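Long-range contact in naphthalene dioxygenase large subunit (Rhodococcus sp., PDB 2B1X), which is the large subunit of a Rieske-type non-haem iron dioxygenase, carrying a [2Fe-2S] cluster in one domain and a mononuclear iron in its catalytic domain: residues 182-187 with 341-346. Numbering follows the deposited sequence.
Sequences DRSDAG and LVEKDA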
loop_
_atom_site.group_PDB
_atom_site.type_symbol
_atom_site.label_atom_id
_atom_site.label_comp_id
_atom_site.label_asym_id
_atom_site.label_seq_id
_atom_site.Cartn_x
_atom_site.Cartn_y
_atom_site.Cartn_z
ATOM N N ASP A 182 0.578 37.917 -20.282
ATOM C CA ASP A 182 1.078 39.286 -20.305
ATOM C C ASP A 182 0.033 40.354 -20.631
ATOM O O ASP A 182 0.368 41.399 -21.193
ATOM C CB ASP A 182 2.245 39.403 -21.293
ATOM C CG ASP A 182 3.175 40.556 -20.956
ATOM O OD1 ASP A 182 3.334 40.881 -19.760
ATOM O OD2 ASP A 182 3.767 41.208 -21.832
ATOM N N ARG A 183 -1.218 40.095 -20.266
ATOM C CA ARG A 183 -2.307 41.014 -20.574
ATOM C C ARG A 183 -2.315 42.284 -19.735
ATOM O O ARG A 183 -2.795 43.284 -20.193
ATOM C CB ARG A 183 -3.659 40.302 -20.432
ATOM C CG ARG A 183 -3.848 39.138 -21.391
ATOM C CD ARG A 183 -5.227 38.531 -21.371
ATOM N NE ARG A 183 -5.521 37.765 -20.163
ATOM C CZ ARG A 183 -5.866 36.480 -20.150
ATOM N NH1 ARG A 183 -5.922 35.785 -21.278
ATOM N NH2 ARG A 183 -6.124 35.873 -18.996
ATOM N N SER A 184 -1.818 42.228 -18.504
ATOM C CA SER A 184 -1.968 43.318 -17.546
ATOM C C SER A 184 -0.608 43.856 -17.065
ATOM O O SER A 184 0.392 43.136 -17.096
ATOM C CB SER A 184 -2.781 42.817 -16.342
ATOM O OG SER A 184 -2.003 41.933 -15.528
ATOM N N ASP A 185 -0.603 45.118 -16.631
ATOM C CA ASP A 185 0.589 45.808 -16.128
ATOM C C ASP A 185 1.124 45.216 -14.837
ATOM O O ASP A 185 2.344 45.036 -14.687
ATOM C CB ASP A 185 0.278 47.286 -15.888
ATOM C CG ASP A 185 0.184 48.098 -17.176
ATOM O OD1 ASP A 185 0.704 47.670 -18.237
ATOM O OD2 ASP A 185 -0.416 49.210 -17.221
ATOM N N ALA A 186 0.222 44.938 -13.898
ATOM C CA ALA A 186 0.615 44.359 -12.611
ATOM C C ALA A 186 0.886 42.851 -12.702
ATOM O O ALA A 186 1.535 42.298 -11.820
ATOM C CB ALA A 186 -0.439 44.665 -11.542
ATOM N N GLY A 187 0.393 42.203 -13.761
ATOM C CA GLY A 187 0.630 40.784 -13.957
ATOM C C GLY A 187 -0.403 39.879 -13.303
ATOM O O GLY A 187 -1.367 40.335 -12.680
ATOM N N LEU A 341 -5.217 31.279 -11.576
ATOM C CA LEU A 341 -4.552 32.573 -11.692
ATOM C C LEU A 341 -5.518 33.630 -12.178
ATOM O O LEU A 341 -6.457 33.326 -12.896
ATOM C CB LEU A 341 -3.357 32.509 -12.646
ATOM C CG LEU A 341 -2.164 31.607 -12.240
ATOM C CD1 LEU A 341 -2.413 30.220 -12.648
ATOM C CD2 LEU A 341 -0.867 32.128 -12.882
ATOM N N VAL A 342 -5.284 34.874 -11.777
ATOM C CA VAL A 342 -6.115 36.003 -12.235
ATOM C C VAL A 342 -5.258 37.277 -12.185
ATOM O O VAL A 342 -4.295 37.376 -11.398
ATOM C CB VAL A 342 -7.437 36.119 -11.411
ATOM C CG1 VAL A 342 -7.165 36.507 -9.938
ATOM C CG2 VAL A 342 -8.489 37.056 -12.086
ATOM N N GLU A 343 -5.588 38.238 -13.047
ATOM C CA GLU A 343 -4.821 39.473 -13.145
ATOM C C GLU A 343 -4.926 40.183 -11.807
ATOM O O GLU A 343 -6.028 40.295 -11.267
ATOM C CB GLU A 343 -5.381 40.338 -14.283
ATOM C CG GLU A 343 -4.967 39.880 -15.686
ATOM C CD GLU A 343 -5.749 38.680 -16.253
ATOM O OE1 GLU A 343 -5.351 38.211 -17.348
ATOM O OE2 GLU A 343 -6.746 38.191 -15.636
ATOM N N LYS A 344 -3.786 40.612 -11.257
ATOM C CA LYS A 344 -3.755 41.273 -9.946
ATOM C C LYS A 344 -4.717 42.465 -9.861
ATOM O O LYS A 344 -5.313 42.704 -8.808
ATOM C CB LYS A 344 -2.340 41.744 -9.578
ATOM C CG LYS A 344 -1.339 40.614 -9.256
ATOM C CD LYS A 344 0.062 41.188 -9.002
ATOM C CE LYS A 344 1.106 40.077 -8.927
ATOM N NZ LYS A 344 1.750 39.774 -10.271
ATOM N N ASP A 345 -4.851 43.206 -10.962
ATOM C CA ASP A 345 -5.677 44.416 -11.001
ATOM C C ASP A 345 -7.117 44.227 -11.470
ATOM O O ASP A 345 -7.855 45.221 -11.639
ATOM C CB ASP A 345 -5.024 45.510 -11.861
ATOM C CG ASP A 345 -3.911 46.232 -11.141
ATOM O OD1 ASP A 345 -3.786 46.089 -9.897
ATOM O OD2 ASP A 345 -3.109 46.972 -11.758
ATOM N N ALA A 346 -7.531 42.985 -11.701
ATOM C CA ALA A 346 -8.939 42.730 -11.954
ATOM C C ALA A 346 -9.733 43.158 -10.718
ATOM O O ALA A 346 -9.231 43.085 -9.599
ATOM C CB ALA A 346 -9.182 41.282 -12.283
HETATM O O HOH W 1 -2.352 37.881 -18.523
HETATM O O HOH W 2 -3.352 42.998 -13.217
#
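Arg183 and Glu343 form a buried salt bridge where the loop joining helix 174-181 to strand 188-199 meets the end of strand 333-343. Arg183 presents the side of its guanidinium, and NE and NH2 converge on one carboxylate oxygen: NE lies 2.9 Å from Glu343 OE1 and NH2 3.0 Å from the same Glu343 OE1. That oxygen sits nearly in the guanidinium plane, although the carboxylate is turned 38° from it. The Glu343 chain bends at chi2 (79°), swinging CD out of line with the aliphatic part, whose CG packs 3.6 Å from Ser184 OG. A water donates to Glu343 OE1 and accepts from Arg183 N, while Asn306 takes the other guanidinium nitrogen, NH1.

In the antiparallel sheet of the catalytic domain, which belongs to the Bet v 1-like clan, strands 188-199 and 333-343 are neighbours, and their pairing extends into the loop. Lys344 N donates to Gly187 O at 2.8 Å in an almost straight bond (177°), where segment 341-346 leaves the strand and enters a type I beta turn from Glu343 to Ala346. Lys344 CG and CD pass beside the loop carbonyls, and NZ reaches Ala186 O at 3.0 Å and also Leu188 O. Ala186 CB rests 3.5 Å from OD2 of the exposed Asp345. A second water joins Ser184 OG to Asp345 N.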